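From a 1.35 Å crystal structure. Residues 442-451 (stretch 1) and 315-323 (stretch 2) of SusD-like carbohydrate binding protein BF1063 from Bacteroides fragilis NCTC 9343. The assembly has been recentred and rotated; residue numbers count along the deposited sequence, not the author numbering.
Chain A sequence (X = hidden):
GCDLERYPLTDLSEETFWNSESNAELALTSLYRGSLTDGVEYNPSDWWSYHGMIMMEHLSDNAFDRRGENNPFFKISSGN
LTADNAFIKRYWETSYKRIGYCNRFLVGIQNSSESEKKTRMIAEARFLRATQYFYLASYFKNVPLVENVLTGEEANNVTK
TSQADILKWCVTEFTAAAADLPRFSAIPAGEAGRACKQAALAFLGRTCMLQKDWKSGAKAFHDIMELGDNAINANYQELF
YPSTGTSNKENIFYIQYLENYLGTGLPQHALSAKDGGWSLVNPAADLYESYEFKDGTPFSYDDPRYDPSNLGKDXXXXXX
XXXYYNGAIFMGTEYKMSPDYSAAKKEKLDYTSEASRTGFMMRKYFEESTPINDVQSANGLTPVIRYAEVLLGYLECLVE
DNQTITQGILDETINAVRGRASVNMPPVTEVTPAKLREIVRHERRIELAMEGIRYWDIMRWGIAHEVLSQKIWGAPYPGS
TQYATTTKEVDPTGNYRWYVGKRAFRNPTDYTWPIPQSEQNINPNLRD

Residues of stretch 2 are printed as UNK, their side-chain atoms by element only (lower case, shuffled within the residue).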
# COMPACT_ATOMS: atom_id res chain seq x y z
N HIS A 442 5.06 -8.59 12.57
CA HIS A 442 6.12 -9.02 11.67
C HIS A 442 5.56 -9.80 10.47
O HIS A 442 6.00 -9.60 9.33
CB HIS A 442 7.13 -9.89 12.41
CG HIS A 442 8.20 -10.41 11.53
ND1 HIS A 442 8.20 -11.70 11.03
CD2 HIS A 442 9.26 -9.79 10.97
CE1 HIS A 442 9.24 -11.84 10.21
NE2 HIS A 442 9.91 -10.71 10.19
N GLU A 443 4.59 -10.69 10.69
CA GLU A 443 4.04 -11.44 9.59
C GLU A 443 3.35 -10.50 8.62
O GLU A 443 3.44 -10.68 7.42
CB GLU A 443 3.07 -12.51 10.11
CG GLU A 443 2.62 -13.45 9.02
CD GLU A 443 3.76 -14.33 8.51
OE1 GLU A 443 4.71 -14.67 9.28
OE2 GLU A 443 3.72 -14.73 7.34
N ARG A 444 2.64 -9.51 9.14
CA ARG A 444 2.01 -8.55 8.33
C ARG A 444 3.04 -7.80 7.47
O ARG A 444 2.83 -7.54 6.28
CB ARG A 444 1.21 -7.59 9.22
CG ARG A 444 0.43 -6.59 8.51
CD ARG A 444 -0.32 -5.71 9.55
NE ARG A 444 -1.04 -4.68 8.86
CZ ARG A 444 -2.31 -4.70 8.53
NH1 ARG A 444 -3.11 -5.72 8.86
NH2 ARG A 444 -2.76 -3.68 7.86
N ARG A 445 4.17 -7.42 8.06
CA ARG A 445 5.25 -6.75 7.32
C ARG A 445 5.71 -7.59 6.15
O ARG A 445 5.83 -7.11 5.01
CB ARG A 445 6.44 -6.48 8.24
CG ARG A 445 7.51 -5.71 7.56
CD ARG A 445 8.74 -5.46 8.38
NE ARG A 445 9.62 -4.50 7.65
CZ ARG A 445 10.81 -4.09 8.05
NH1 ARG A 445 11.34 -4.54 9.17
NH2 ARG A 445 11.48 -3.23 7.31
N ILE A 446 5.95 -8.86 6.40
CA ILE A 446 6.42 -9.74 5.34
C ILE A 446 5.37 -10.00 4.28
O ILE A 446 5.58 -9.83 3.08
CB ILE A 446 6.89 -11.09 5.94
CG1 ILE A 446 8.08 -10.91 6.89
CG2 ILE A 446 7.23 -12.10 4.83
CD1 ILE A 446 9.24 -10.12 6.33
N GLU A 447 4.16 -10.33 4.73
CA GLU A 447 3.10 -10.67 3.78
C GLU A 447 2.75 -9.53 2.84
O GLU A 447 2.55 -9.75 1.65
CB GLU A 447 1.87 -11.13 4.54
CG GLU A 447 0.69 -11.44 3.67
CD GLU A 447 0.86 -12.61 2.73
OE1 GLU A 447 1.77 -13.43 2.94
OE2 GLU A 447 0.07 -12.71 1.77
N LEU A 448 2.71 -8.31 3.37
CA LEU A 448 2.26 -7.15 2.60
C LEU A 448 3.38 -6.27 2.11
O LEU A 448 3.12 -5.18 1.61
CB LEU A 448 1.31 -6.31 3.47
CG LEU A 448 0.09 -7.02 4.01
CD1 LEU A 448 -0.66 -6.09 5.00
CD2 LEU A 448 -0.84 -7.51 2.89
N ALA A 449 4.62 -6.73 2.16
CA ALA A 449 5.74 -5.89 1.77
C ALA A 449 5.63 -5.38 0.34
O ALA A 449 5.33 -6.12 -0.60
CB ALA A 449 7.09 -6.63 1.97
N MSE A 450 5.92 -4.09 0.17
CA MSE A 450 5.95 -3.36 -1.09
C MSE A 450 4.56 -3.07 -1.64
O MSE A 450 4.47 -2.62 -2.79
CB MSE A 450 6.80 -4.06 -2.16
CG MSE A 450 8.23 -4.33 -1.73
SE MSE A 450 9.26 -2.80 -1.06
CE MSE A 450 9.00 -1.67 -2.61
N GLU A 451 3.50 -3.21 -0.82
CA GLU A 451 2.14 -2.98 -1.31
C GLU A 451 1.56 -1.65 -0.84
O GLU A 451 0.41 -1.36 -1.12
CB GLU A 451 1.20 -4.12 -0.88
CG GLU A 451 1.67 -5.45 -1.46
CD GLU A 451 0.84 -6.64 -1.10
OE1 GLU A 451 -0.41 -6.54 -1.17
OE2 GLU A 451 1.43 -7.70 -0.77
N UNK A 315 15.74 -18.70 2.44
CA UNK A 315 14.88 -17.71 3.05
C UNK A 315 13.44 -17.92 2.64
O UNK A 315 13.14 -18.54 1.63
c UNK A 315 15.28 -16.28 2.63
c UNK A 315 17.01 -15.75 4.46
c UNK A 315 16.73 -15.90 2.96
n UNK A 315 16.37 -14.57 5.05
n UNK A 315 16.10 -12.33 5.41
n UNK A 315 17.79 -13.05 4.05
c UNK A 315 16.76 -13.32 4.85
N UNK A 316 12.55 -17.34 3.44
CA UNK A 316 11.11 -17.30 3.14
C UNK A 316 10.95 -17.07 1.62
O UNK A 316 11.54 -16.14 1.08
c UNK A 316 8.98 -16.13 3.93
o UNK A 316 8.42 -15.88 5.01
o UNK A 316 8.35 -16.27 2.86
c UNK A 316 10.50 -16.15 3.93
N UNK A 317 10.15 -17.91 0.93
CA UNK A 317 9.97 -17.73 -0.50
C UNK A 317 9.46 -16.35 -0.87
O UNK A 317 9.72 -15.90 -2.00
c UNK A 317 9.13 -19.85 0.15
c UNK A 317 8.93 -18.82 -0.87
c UNK A 317 9.46 -19.11 1.41
N UNK A 318 8.77 -15.67 0.06
CA UNK A 318 8.26 -14.32 -0.27
C UNK A 318 9.36 -13.31 -0.51
O UNK A 318 9.08 -12.28 -1.15
n UNK A 318 3.94 -14.31 4.56
c UNK A 318 5.14 -14.31 1.99
c UNK A 318 5.10 -14.91 4.39
n UNK A 318 5.67 -14.95 3.20
n UNK A 318 5.69 -15.51 5.42
c UNK A 318 7.31 -13.82 0.82
c UNK A 318 6.00 -14.59 0.80
N UNK A 319 10.60 -13.58 -0.05
CA UNK A 319 11.69 -12.64 -0.33
C UNK A 319 11.94 -12.59 -1.82
O UNK A 319 11.77 -11.55 -2.45
c UNK A 319 14.15 -12.14 0.45
c UNK A 319 12.93 -13.06 0.44
c UNK A 319 14.89 -12.12 -0.90
c UNK A 319 15.07 -12.58 1.59
N UNK A 320 12.27 -13.74 -2.43
CA UNK A 320 12.48 -13.75 -3.87
C UNK A 320 11.21 -13.42 -4.64
O UNK A 320 11.30 -12.88 -5.75
o UNK A 320 15.27 -14.21 -4.21
c UNK A 320 13.07 -15.11 -4.34
c UNK A 320 14.56 -15.25 -4.08
o UNK A 320 15.02 -16.40 -3.82
N UNK A 321 10.02 -13.70 -4.10
CA UNK A 321 8.81 -13.29 -4.83
C UNK A 321 8.63 -11.77 -4.88
O UNK A 321 8.03 -11.25 -5.79
o UNK A 321 6.98 -19.54 -4.20
c UNK A 321 6.46 -17.39 -3.23
c UNK A 321 7.86 -17.54 -5.15
c UNK A 321 6.60 -16.01 -3.25
c UNK A 321 7.53 -13.85 -4.21
c UNK A 321 7.10 -18.14 -4.17
c UNK A 321 7.41 -15.37 -4.19
c UNK A 321 8.00 -16.14 -5.15
N UNK A 322 9.16 -11.08 -3.89
CA UNK A 322 8.90 -9.64 -3.71
C UNK A 322 10.00 -8.71 -4.18
O UNK A 322 9.68 -7.63 -4.73
o UNK A 322 7.45 -10.22 -1.88
c UNK A 322 8.58 -9.39 -2.24
c UNK A 322 8.20 -7.94 -1.98
N UNK A 323 11.25 -9.11 -4.01
CA UNK A 323 12.39 -8.26 -4.36
C UNK A 323 13.42 -9.02 -5.14
O UNK A 323 13.44 -10.27 -5.10
c UNK A 323 13.03 -7.63 -3.06
c UNK A 323 11.98 -6.86 -2.30
c UNK A 323 14.42 -8.11 -0.93
c UNK A 323 13.69 -8.69 -2.17
O HOH W 1 7.27 -10.00 0.92

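Position 315 carries three carbons, a nitrogen, and then a carbon holding two more nitrogens. It stays clear of stretch 1 and finds its partners elsewhere in the structure: Arg 315. Position 316 has two carbons, the second bearing two oxygens, and one of those oxygens comes near Ile 446. A carboxylate this short is Asp 316; its OD2 lies 4.0 Å from Ile 446 CG2, and it sits at the N-cap of the helix that follows. At 317 three carbons close a ring onto the backbone nitrogen, which makes it Pro 317; it touches nothing on stretch 1.

Position 318 repeats the pattern of three carbons, a nitrogen and a carbon with two nitrogens, but here the group ends among the carboxylates of Glu 443 and Glu 447. This is Arg 318. Its N donates to Asp 316 OD1 at 2.9 Å, the capping bond, while its NE reaches Asp 316 OD1 at 3.0 Å and its NH2 Asp 316 OD2 at 2.8 Å. The cap therefore also braces the side chain that makes the contact.

Position 319 has four carbons forked at the second, Leu 319, with CB sideways to stretch 1 and no contact. Position 320, two carbons ending in two oxygens, is Asp 320, and 321, one carbon then a six-carbon ring bearing an oxygen, is Tyr 321; both are out of reach. At 322 one carbon carries an oxygen and a carbon, and the carbon comes up against Met 450. This is Thr 322, its CG2 3.6 Å from Met 450 CG and 3.7 Å from Ala 449 O, while its OG1 donates to Arg 318 O at 2.7 Å. Position 323 has four carbons forked at the first, one arm two carbons long. It is Ile 323, the first residue to leave helical geometry, with no close contact to stretch 1.

The contact works through two positions one helical turn apart. Arg 318 NH1 donates to Glu 447 OE1 and to Glu 443 OE2, each at 2.8 Å, forming salt bridges to two acids spaced one turn apart on their own helix; its NH2 adds a bond to Glu 443 OE2 at 2.9 Å. The acids meet the guanidinium edge, leaving one face to Ile 446, whose CG2 packs 3.6 Å from Arg 318 CZ. Farther along, Thr 322 packs its methyl against the turn, and one water O donates to both Thr 322 OG1 (2.8 Å) and Ile 446 O (2.7 Å). The rule is charge at the edge, carbon on the face, and a small polar residue one turn on.

Stretch 2, residues 315-323: RDPRLDYTI
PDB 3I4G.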